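Local atomic coordinates of alpha-tubulin N-acetyltransferase (Danio rerio, PDB entry 4H6U), a protein that probably transfers the acetyl group of acetyl coenzyme A to a lysine side chain of alpha-tubulin, as a member of the GNAT acetyltransferase family. Residues 97-102 against 143-148; 120-125 against 136-141; 172-175 against 181-184. The protein carries 1 engineered substitution. One frame throughout, in Å; residues are numbered along the deposited sequence.

Contact 2 is the core of the set. It lies near the centre of the chain, is wholly apolar between its segments, and lines the acetyl coenzyme A site. Contact 1 holds the same helix, 133-145, at its C-terminal end, where one lysine, Lys145, makes loose contacts with Val97 and Tyr99. Val97 of contact 1 packs on Met141, and Leu120 of contact 2 packs beside Val97 and Gly98. Contact 3 lies farthest out, with several exposed residues. Its chemistry is that of a single backbone bridge, with one hydrogen bond between its segments and a bridging water. Leu102 touches Phe181, which links contact 1 to contact 3. All three reach the same mixed sheet.

Contact 1 of 3, residues 97-102 against 143-148; sequences VGYKKL and KHKQVE
Val97 meets Lys145 through one methyl branch. CG2 of Val97 approaches CE of Lys145 to 4.4 Å, a loose contact at that lysine carbon alone. The valine starts toward the helix from the strand, and the backbone of Gly98 bonds Cys118 of the next strand. Tyr99 follows. Its ring reaches over to the end of the same lysine, and CE2 of Tyr99 lies 4.4 Å from NZ of Lys145. The ammonium group sits obliquely to the ring, and no hydrogen bond crosses between the segments. Lys145 therefore spans both residues, its CE near Val97 and its NZ near Tyr99. Its first two torsions (chi1 -66°, chi2 -54°) and a nearly eclipsed third fold the chain; only the last step to NZ is near anti. Gln146 has positive phi and is the C-prime residue of a Schellman motif that ends the helix, in which Val147 N turns back to Leu142 O; the bond from Gln146 N to Lys143 O is weak at 3.3 Å. Farther along the first segment, Leu102 packs on Phe181. The contact is thus light packing of the last turn of helix 133-145 against the end of strand 90-99. Leu117 of strand 117-124 touches Val97, Tyr99 and Lys145, and Tyr77 of strand 75-81 touches Val97 and Lys145. Met141, one turn earlier in the helix, also covers Val97.

Contact 2 of 3, residues 120-125 against 136-141; sequences LAFYVT and ELFDFM. Engineered in segment 120-125: Ala121 (natural residue Asp). With ACO (acetyl coenzyme *a), chain C.
The Phe122 ring carries the CEP methyl of acetyl coenzyme A on one face, 3.5 Å above the plane and over its centre, as in a CH-pi contact. Helix atoms approach this ring obliquely. CZ of Phe122 lies 4.2 Å from CB of Phe138, and CE1 of Phe122 lies 4.3 Å from CB of Leu137. Phe161 and Phe164 stack edge-to-face with Phe122. The Phe138 ring makes edge-to-face stacks with Phe164 and Tyr169. CG of Phe122 is anti to the backbone N (chi1 -164°), which carries the ring out between helix and cofactor. Strand 117-124, helix 133-145 and strand 153-155 form a beta-alpha-beta unit of the GNAT fold. A classic beta bulge, Leu120 and Ala121 opposite Lys96, lies where the acetyl end binds. Ala121 is engineered in place of Asp; its CA is 3.1 Å from the acetyl O of the cofactor. Farther along, Val124 N donates to O9P of the pantetheine arm at a modelled 2.5 Å, a length too short to trust closely. Tyr123 points away from the helix, and its OH is hydrogen-bonded to Asp10 of the second subunit. Before and in the first helical turn, Gly132, Gly134 and Ser135 also bond the cofactor.

Contact 3 of 3, residues 172-175 against 181-184; sequences RNSV and FVVF
Ser174 and Phe184 face each other as a single antiparallel beta bridge, a non-hydrogen-bonded pair with their CA atoms 4.2 Å apart. The bridge adds the loop after helix 159-168 to the run that continues strand 181-182, the outermost strand of the GNAT sheet within this chain. On one side of the pair, Val175 N donates to Val183 O at 2.9 Å, with a nearly straight N-H...O angle of 176°. On the other side, Asn173 and Ala185 are joined through their backbones. With CG anti to its carbonyl carbon (chi1 -62°), the Phe184 ring lies beside the 172-173 backbone. Its edge meets peptide atoms: Asn173 N lies in the ring plane, and Asn173 O is 3.4 Å from CD1 of Phe184. The same carbonyl oxygen receives a CA-H...O contact from Phe184 CA. Arg172 N comes obliquely to this ring, while the Arg172 guanidinium, through NH1, makes a salt bridge with Asp170. The Phe184 side chain also touches Tyr154 and Leu171. Val175 sets one methyl branch against the Phe184 main chain, with Val175 CG2 3.9 Å from Phe184 C. CB of Val175 lies 4.2 Å from CG2 of Val183. Ser174 OG, anti to its own N (chi1 176°), passes 3.9 Å from CG1 of Val182. A water ties the two segments together here. It accepts from Val183 N, donates to Val175 O at 2.8 Å, and also bonds Ser174 OG.

Contact 1 of 3, residues 97-102 against 143-148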
loop_
_atom_site.group_PDB
_atom_site.type_symbol
_atom_site.label_atom_id
_atom_site.label_comp_id
_atom_site.label_asym_id
_atom_site.label_seq_id
_atom_site.Cartn_x
_atom_site.Cartn_y
_atom_site.Cartn_z
ATOM N N VAL A 97 -3.692 -4.402 -6.659
ATOM C CA VAL A 97 -3.603 -5.843 -6.797
ATOM C C VAL A 97 -2.436 -6.352 -6.045
ATOM O O VAL A 97 -1.540 -5.582 -5.684
ATOM C CB VAL A 97 -3.461 -6.300 -8.260
ATOM C CG1 VAL A 97 -4.694 -5.947 -9.034
ATOM C CG2 VAL A 97 -2.215 -5.690 -8.871
ATOM N N GLY A 98 -2.445 -7.660 -5.812
ATOM C CA GLY A 98 -1.325 -8.288 -5.172
ATOM C C GLY A 98 -1.523 -9.780 -5.149
ATOM O O GLY A 98 -2.659 -10.280 -5.163
ATOM N N TYR A 99 -0.391 -10.480 -5.075
ATOM C CA TYR A 99 -0.364 -11.935 -4.898
ATOM C C TYR A 99 -0.636 -12.275 -3.441
ATOM O O TYR A 99 -0.132 -11.629 -2.534
ATOM C CB TYR A 99 0.981 -12.548 -5.363
ATOM C CG TYR A 99 1.209 -12.410 -6.856
ATOM C CD1 TYR A 99 0.556 -13.250 -7.759
ATOM C CD2 TYR A 99 2.051 -11.437 -7.361
ATOM C CE1 TYR A 99 0.730 -13.115 -9.112
ATOM C CE2 TYR A 99 2.237 -11.289 -8.724
ATOM C CZ TYR A 99 1.585 -12.127 -9.596
ATOM O OH TYR A 99 1.787 -11.964 -10.946
ATOM N N LYS A 100 -1.449 -13.300 -3.245
ATOM C CA LYS A 100 -1.848 -13.758 -1.928
ATOM C C LYS A 100 -1.896 -15.289 -1.943
ATOM O O LYS A 100 -2.392 -15.891 -2.894
ATOM C CB LYS A 100 -3.244 -13.228 -1.608
ATOM C CG LYS A 100 -3.436 -12.559 -0.261
ATOM C CD LYS A 100 -2.908 -11.137 -0.202
ATOM C CE LYS A 100 -3.202 -10.602 1.181
ATOM N NZ LYS A 100 -2.652 -9.252 1.455
ATOM N N LYS A 101 -1.356 -15.928 -0.920
ATOM C CA LYS A 101 -1.489 -17.369 -0.798
ATOM C C LYS A 101 -2.899 -17.644 -0.265
ATOM O O LYS A 101 -3.279 -17.128 0.790
ATOM C CB LYS A 101 -0.419 -17.945 0.142
ATOM N N LEU A 102 -3.677 -18.406 -1.029
ATOM C CA LEU A 102 -5.060 -18.736 -0.682
ATOM C C LEU A 102 -5.266 -20.240 -0.621
ATOM O O LEU A 102 -4.671 -21.001 -1.392
ATOM C CB LEU A 102 -6.032 -18.158 -1.697
ATOM C CG LEU A 102 -6.134 -16.648 -1.800
ATOM C CD1 LEU A 102 -7.087 -16.290 -2.924
ATOM C CD2 LEU A 102 -6.589 -16.032 -0.500
ATOM N N LYS A 143 -3.357 -5.950 -18.968
ATOM C CA LYS A 143 -2.340 -5.963 -20.010
ATOM C C LYS A 143 -0.944 -6.091 -19.376
ATOM O O LYS A 143 -0.139 -6.943 -19.785
ATOM C CB LYS A 143 -2.416 -4.700 -20.905
ATOM N N HIS A 144 -0.679 -5.269 -18.364
ATOM C CA HIS A 144 0.675 -5.112 -17.825
ATOM C C HIS A 144 1.090 -6.217 -16.857
ATOM O O HIS A 144 2.271 -6.578 -16.814
ATOM C CB HIS A 144 0.817 -3.736 -17.218
ATOM C CG HIS A 144 0.996 -2.665 -18.246
ATOM N ND1 HIS A 144 2.241 -2.214 -18.633
ATOM C CD2 HIS A 144 0.098 -2.020 -19.034
ATOM C CE1 HIS A 144 2.099 -1.302 -19.579
ATOM N NE2 HIS A 144 0.807 -1.161 -19.838
ATOM N N LYS A 145 0.114 -6.770 -16.133
ATOM C CA LYS A 145 0.318 -7.952 -15.305
ATOM C C LYS A 145 0.182 -9.243 -16.102
ATOM O O LYS A 145 0.447 -10.332 -15.567
ATOM C CB LYS A 145 -0.677 -7.989 -14.135
ATOM C CG LYS A 145 -0.458 -6.870 -13.171
ATOM C CD LYS A 145 1.006 -6.910 -12.731
ATOM C CE LYS A 145 1.196 -7.091 -11.262
ATOM N NZ LYS A 145 2.603 -7.595 -11.072
ATOM N N GLN A 146 -0.272 -9.109 -17.355
ATOM C CA GLN A 146 -0.519 -10.233 -18.273
ATOM C C GLN A 146 -1.330 -11.410 -17.727
ATOM O O GLN A 146 -0.901 -12.558 -17.790
ATOM C CB GLN A 146 0.807 -10.753 -18.796
ATOM C CG GLN A 146 1.446 -9.811 -19.764
ATOM C CD GLN A 146 2.920 -10.010 -19.835
ATOM O OE1 GLN A 146 3.603 -10.017 -18.810
ATOM N NE2 GLN A 146 3.433 -10.187 -21.040
ATOM N N VAL A 147 -2.492 -11.090 -17.180
ATOM C CA VAL A 147 -3.449 -12.065 -16.660
ATOM C C VAL A 147 -4.809 -11.803 -17.254
ATOM O O VAL A 147 -5.119 -10.682 -17.673
ATOM C CB VAL A 147 -3.587 -11.985 -15.126
ATOM C CG1 VAL A 147 -2.226 -12.193 -14.484
ATOM C CG2 VAL A 147 -4.195 -10.651 -14.715
ATOM N N GLU A 148 -5.635 -12.834 -17.249
ATOM C CA GLU A 148 -7.020 -12.664 -17.641
ATOM C C GLU A 148 -7.839 -12.581 -16.369
ATOM O O GLU A 148 -7.438 -13.047 -15.296
ATOM C CB GLU A 148 -7.516 -13.812 -18.550
ATOM C CG GLU A 148 -6.767 -14.061 -19.858
ATOM C CD GLU A 148 -7.148 -13.082 -20.994
ATOM O OE1 GLU A 148 -8.025 -12.211 -20.780
ATOM O OE2 GLU A 148 -6.585 -13.199 -22.113
#

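Contact 2 of 3, residues 120-125 against 136-141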
loop_
_atom_site.group_PDB
_atom_site.type_symbol
_atom_site.label_atom_id
_atom_site.label_comp_id
_atom_site.label_asym_id
_atom_site.label_seq_id
_atom_site.Cartn_x
_atom_site.Cartn_y
_atom_site.Cartn_z
ATOM N N LEU A 120 -7.469 -6.254 -4.558
ATOM C CA LEU A 120 -7.606 -5.908 -3.134
ATOM C C LEU A 120 -8.427 -4.637 -2.908
ATOM O O LEU A 120 -9.034 -4.466 -1.864
ATOM C CB LEU A 120 -6.208 -5.778 -2.506
ATOM C CG LEU A 120 -5.343 -7.039 -2.689
ATOM C CD1 LEU A 120 -3.905 -6.882 -2.249
ATOM C CD2 LEU A 120 -5.967 -8.174 -1.958
ATOM N N ALA A 121 -8.362 -3.690 -3.841
ATOM C CA ALA A 121 -9.138 -2.449 -3.720
ATOM C C ALA A 121 -9.354 -1.866 -5.103
ATOM O O ALA A 121 -8.463 -1.931 -5.968
ATOM C CB ALA A 121 -8.431 -1.449 -2.819
ATOM N N PHE A 122 -10.544 -1.328 -5.313
ATOM C CA PHE A 122 -10.941 -0.805 -6.612
ATOM C C PHE A 122 -11.998 0.302 -6.391
ATOM O O PHE A 122 -13.010 0.070 -5.738
ATOM C CB PHE A 122 -11.511 -1.928 -7.464
ATOM C CG PHE A 122 -11.597 -1.596 -8.923
ATOM C CD1 PHE A 122 -10.847 -0.564 -9.472
ATOM C CD2 PHE A 122 -12.430 -2.313 -9.746
ATOM C CE1 PHE A 122 -10.929 -0.266 -10.815
ATOM C CE2 PHE A 122 -12.532 -2.013 -11.089
ATOM C CZ PHE A 122 -11.765 -1.000 -11.625
ATOM N N TYR A 123 -11.701 1.523 -6.820
ATOM C CA TYR A 123 -12.594 2.648 -6.597
ATOM C C TYR A 123 -12.412 3.740 -7.624
ATOM O O TYR A 123 -11.286 4.097 -7.978
ATOM C CB TYR A 123 -12.423 3.247 -5.207
ATOM C CG TYR A 123 -13.496 4.253 -4.862
ATOM C CD1 TYR A 123 -14.783 3.845 -4.572
ATOM C CD2 TYR A 123 -13.232 5.623 -4.863
ATOM C CE1 TYR A 123 -15.776 4.759 -4.264
ATOM C CE2 TYR A 123 -14.229 6.545 -4.555
ATOM C CZ TYR A 123 -15.504 6.096 -4.272
ATOM O OH TYR A 123 -16.507 6.968 -3.961
ATOM N N VAL A 124 -13.538 4.252 -8.106
ATOM C CA VAL A 124 -13.580 5.431 -8.967
ATOM C C VAL A 124 -14.420 6.446 -8.227
ATOM O O VAL A 124 -15.454 6.093 -7.674
ATOM C CB VAL A 124 -14.210 5.112 -10.313
ATOM C CG1 VAL A 124 -14.577 6.433 -11.082
ATOM C CG2 VAL A 124 -13.287 4.245 -11.114
ATOM N N THR A 125 -13.979 7.699 -8.236
ATOM C CA THR A 125 -14.659 8.755 -7.507
ATOM C C THR A 125 -16.110 8.773 -7.945
ATOM O O THR A 125 -16.390 8.526 -9.120
ATOM C CB THR A 125 -13.940 10.138 -7.689
ATOM O OG1 THR A 125 -14.436 11.097 -6.730
ATOM C CG2 THR A 125 -14.127 10.676 -9.114
ATOM N N GLU A 136 -10.922 1.386 -17.912
ATOM C CA GLU A 136 -9.593 1.790 -18.360
ATOM C C GLU A 136 -8.525 1.298 -17.364
ATOM O O GLU A 136 -7.526 0.748 -17.781
ATOM C CB GLU A 136 -9.500 3.314 -18.583
ATOM C CG GLU A 136 -8.244 3.695 -19.331
ATOM C CD GLU A 136 -8.133 5.173 -19.685
ATOM O OE1 GLU A 136 -8.879 6.010 -19.132
ATOM O OE2 GLU A 136 -7.224 5.505 -20.472
ATOM N N LEU A 137 -8.729 1.465 -16.062
ATOM C CA LEU A 137 -7.753 0.981 -15.079
ATOM C C LEU A 137 -7.571 -0.521 -15.089
ATOM O O LEU A 137 -6.441 -1.026 -15.025
ATOM C CB LEU A 137 -8.167 1.359 -13.665
ATOM C CG LEU A 137 -7.355 2.470 -13.039
ATOM C CD1 LEU A 137 -7.720 2.609 -11.578
ATOM C CD2 LEU A 137 -5.844 2.223 -13.188
ATOM N N PHE A 138 -8.700 -1.228 -15.064
ATOM C CA PHE A 138 -8.685 -2.673 -14.998
ATOM C C PHE A 138 -7.974 -3.197 -16.262
ATOM O O PHE A 138 -7.036 -3.983 -16.178
ATOM C CB PHE A 138 -10.123 -3.193 -14.864
ATOM C CG PHE A 138 -10.238 -4.610 -14.381
ATOM C CD1 PHE A 138 -9.879 -4.970 -13.093
ATOM C CD2 PHE A 138 -10.742 -5.591 -15.227
ATOM C CE1 PHE A 138 -9.993 -6.314 -12.646
ATOM C CE2 PHE A 138 -10.883 -6.928 -14.802
ATOM C CZ PHE A 138 -10.496 -7.280 -13.496
ATOM N N ASP A 139 -8.356 -2.707 -17.421
ATOM C CA ASP A 139 -7.687 -3.112 -18.659
ATOM C C ASP A 139 -6.174 -2.842 -18.629
ATOM O O ASP A 139 -5.382 -3.695 -19.005
ATOM C CB ASP A 139 -8.301 -2.414 -19.880
ATOM C CG ASP A 139 -9.664 -2.983 -20.269
ATOM O OD1 ASP A 139 -10.080 -4.026 -19.705
ATOM O OD2 ASP A 139 -10.317 -2.398 -21.173
ATOM N N PHE A 140 -5.763 -1.690 -18.111
ATOM C CA PHE A 140 -4.343 -1.410 -18.026
ATOM C C PHE A 140 -3.616 -2.446 -17.141
ATOM O O PHE A 140 -2.550 -2.961 -17.511
ATOM C CB PHE A 140 -4.107 0.005 -17.514
ATOM C CG PHE A 140 -2.653 0.400 -17.516
ATOM C CD1 PHE A 140 -2.112 1.065 -18.590
ATOM C CD2 PHE A 140 -1.816 0.026 -16.467
ATOM C CE1 PHE A 140 -0.754 1.419 -18.622
ATOM C CE2 PHE A 140 -0.460 0.349 -16.473
ATOM C CZ PHE A 140 0.085 1.043 -17.561
ATOM N N MET A 141 -4.212 -2.786 -16.007
ATOM C CA MET A 141 -3.610 -3.764 -15.084
ATOM C C MET A 141 -3.519 -5.148 -15.762
ATOM O O MET A 141 -2.478 -5.793 -15.745
ATOM C CB MET A 141 -4.419 -3.825 -13.779
ATOM C CG MET A 141 -3.918 -4.839 -12.733
ATOM S SD MET A 141 -4.607 -6.501 -12.971
ATOM C CE MET A 141 -6.333 -6.216 -12.712
HETATM N N1A ACO C . -24.560 0.171 -9.968
HETATM C C2A ACO C . -24.298 -1.001 -10.647
HETATM N N3A ACO C . -23.251 -1.266 -11.401
HETATM C C4A ACO C . -22.343 -0.209 -11.551
HETATM C C5A ACO C . -22.502 1.051 -10.941
HETATM C C6A ACO C . -23.675 1.199 -10.120
HETATM N N6A ACO C . -23.994 2.332 -9.447
HETATM N N7A ACO C . -21.396 1.872 -11.310
HETATM C C8A ACO C . -20.612 1.103 -12.153
HETATM N N9A ACO C . -21.198 -0.170 -12.309
HETATM C C1B ACO C . -20.799 -1.333 -13.066
HETATM C C2B ACO C . -21.862 -1.798 -14.048
HETATM O O2B ACO C . -21.643 -3.115 -14.472
HETATM C C3B ACO C . -21.484 -0.820 -15.241
HETATM O O3B ACO C . -21.919 -1.221 -16.403
HETATM P P3B ACO C . -23.524 -0.474 -16.894
HETATM O O7A ACO C . -23.577 -1.139 -18.236
HETATM O O8A ACO C . -24.392 -1.054 -15.803
HETATM O O9A ACO C . -23.249 0.994 -16.829
HETATM C C4B ACO C . -19.983 -0.843 -15.190
HETATM O O4B ACO C . -19.625 -1.039 -13.787
HETATM C C5B ACO C . -19.446 0.468 -15.768
HETATM O O5B ACO C . -18.186 0.356 -16.313
HETATM P P1A ACO C . -17.072 1.528 -15.911
HETATM O O1A ACO C . -15.855 1.129 -16.665
HETATM O O2A ACO C . -17.699 2.904 -16.010
HETATM O O3A ACO C . -16.758 1.226 -14.306
HETATM P P2A ACO C . -16.571 2.371 -13.252
HETATM O O4A ACO C . -15.483 3.335 -13.579
HETATM O O5A ACO C . -17.818 2.852 -12.597
HETATM O O6A ACO C . -15.689 1.462 -11.930
HETATM C CBP ACO C . -16.107 0.374 -9.875
HETATM C CCP ACO C . -16.236 0.318 -11.393
HETATM C CDP ACO C . -16.724 -0.858 -9.195
HETATM C CEP ACO C . -14.609 0.531 -9.469
HETATM C CAP ACO C . -16.857 1.674 -9.443
HETATM O OAP ACO C . -18.236 1.686 -9.751
HETATM C C9P ACO C . -16.530 2.105 -7.983
HETATM O O9P ACO C . -15.458 2.619 -7.768
HETATM N N8P ACO C . -17.218 1.966 -6.824
HETATM C C7P ACO C . -18.459 1.431 -6.532
HETATM C C6P ACO C . -18.591 1.081 -4.967
HETATM C C5P ACO C . -17.333 0.474 -4.231
HETATM O O5P ACO C . -17.114 0.699 -3.029
HETATM N N4P ACO C . -16.432 -0.364 -4.969
HETATM C C3P ACO C . -15.189 -1.061 -4.419
HETATM C C2P ACO C . -14.761 -2.467 -5.021
HETATM S S1P ACO C . -14.544 -4.043 -3.884
HETATM C C ACO C . -12.773 -4.327 -3.784
HETATM O O ACO C . -12.079 -3.406 -4.001
HETATM C CH3 ACO C . -12.270 -5.690 -4.198
#

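Contact 3 of 3, residues 172-175 against 181-184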
loop_
_atom_site.group_PDB
_atom_site.type_symbol
_atom_site.label_atom_id
_atom_site.label_comp_id
_atom_site.label_asym_id
_atom_site.label_seq_id
_atom_site.Cartn_x
_atom_site.Cartn_y
_atom_site.Cartn_z
ATOM N N ARG A 172 -19.381 -14.723 -14.656
ATOM C CA ARG A 172 -20.717 -15.018 -14.148
ATOM C C ARG A 172 -20.766 -16.184 -13.158
ATOM O O ARG A 172 -21.557 -16.171 -12.221
ATOM C CB ARG A 172 -21.646 -15.332 -15.316
ATOM C CG ARG A 172 -22.021 -14.060 -16.048
ATOM C CD ARG A 172 -22.800 -14.279 -17.336
ATOM N NE ARG A 172 -22.986 -12.981 -17.979
ATOM C CZ ARG A 172 -22.276 -12.523 -19.006
ATOM N NH1 ARG A 172 -21.338 -13.275 -19.582
ATOM N NH2 ARG A 172 -22.536 -11.308 -19.474
ATOM N N ASN A 173 -19.977 -17.210 -13.432
ATOM C CA ASN A 173 -20.006 -18.426 -12.669
ATOM C C ASN A 173 -18.960 -18.462 -11.597
ATOM O O ASN A 173 -17.790 -18.694 -11.864
ATOM C CB ASN A 173 -19.820 -19.594 -13.605
ATOM C CG ASN A 173 -20.929 -19.683 -14.614
ATOM O OD1 ASN A 173 -22.114 -19.568 -14.282
ATOM N ND2 ASN A 173 -20.549 -19.858 -15.869
ATOM N N SER A 174 -19.423 -18.303 -10.369
ATOM C CA SER A 174 -18.541 -18.281 -9.216
ATOM C C SER A 174 -18.411 -19.693 -8.676
ATOM O O SER A 174 -19.338 -20.485 -8.735
ATOM C CB SER A 174 -19.100 -17.342 -8.133
ATOM O OG SER A 174 -18.285 -17.389 -6.981
ATOM N N VAL A 175 -17.238 -19.989 -8.156
ATOM C CA VAL A 175 -16.995 -21.236 -7.486
ATOM C C VAL A 175 -16.961 -20.928 -6.014
ATOM O O VAL A 175 -16.031 -20.281 -5.528
ATOM C CB VAL A 175 -15.696 -21.848 -7.913
ATOM C CG1 VAL A 175 -15.509 -23.182 -7.228
ATOM C CG2 VAL A 175 -15.664 -22.003 -9.439
ATOM N N PHE A 181 -12.868 -14.643 -0.596
ATOM C CA PHE A 181 -12.388 -14.332 -1.933
ATOM C C PHE A 181 -13.351 -14.954 -2.907
ATOM O O PHE A 181 -13.998 -15.971 -2.619
ATOM C CB PHE A 181 -10.959 -14.852 -2.174
ATOM C CG PHE A 181 -9.895 -14.026 -1.517
ATOM C CD1 PHE A 181 -9.662 -14.126 -0.169
ATOM C CD2 PHE A 181 -9.143 -13.129 -2.252
ATOM C CE1 PHE A 181 -8.659 -13.357 0.441
ATOM C CE2 PHE A 181 -8.175 -12.368 -1.655
ATOM C CZ PHE A 181 -7.923 -12.483 -0.318
ATOM N N VAL A 182 -13.479 -14.286 -4.044
ATOM C CA VAL A 182 -14.299 -14.764 -5.119
ATOM C C VAL A 182 -13.410 -15.172 -6.313
ATOM O O VAL A 182 -12.455 -14.475 -6.683
ATOM C CB VAL A 182 -15.301 -13.700 -5.541
ATOM C CG1 VAL A 182 -16.040 -14.149 -6.796
ATOM C CG2 VAL A 182 -16.260 -13.440 -4.416
ATOM N N VAL A 183 -13.708 -16.341 -6.853
ATOM C CA VAL A 183 -13.046 -16.849 -8.023
ATOM C C VAL A 183 -14.087 -17.471 -8.933
ATOM O O VAL A 183 -15.113 -17.978 -8.474
ATOM C CB VAL A 183 -11.964 -17.898 -7.692
ATOM C CG1 VAL A 183 -10.922 -17.312 -6.787
ATOM C CG2 VAL A 183 -12.589 -19.105 -7.091
ATOM N N PHE A 184 -13.838 -17.386 -10.235
ATOM C CA PHE A 184 -14.807 -17.881 -11.193
ATOM C C PHE A 184 -14.355 -19.178 -11.864
ATOM O O PHE A 184 -13.197 -19.573 -11.764
ATOM C CB PHE A 184 -15.124 -16.810 -12.216
ATOM C CG PHE A 184 -15.743 -15.567 -11.626
ATOM C CD1 PHE A 184 -17.122 -15.393 -11.613
ATOM C CD2 PHE A 184 -14.929 -14.590 -11.050
ATOM C CE1 PHE A 184 -17.709 -14.227 -11.076
ATOM C CE2 PHE A 184 -15.468 -13.415 -10.536
ATOM C CZ PHE A 184 -16.891 -13.221 -10.546
HETATM O O HOH W 1 -16.213 -17.519 -5.516
#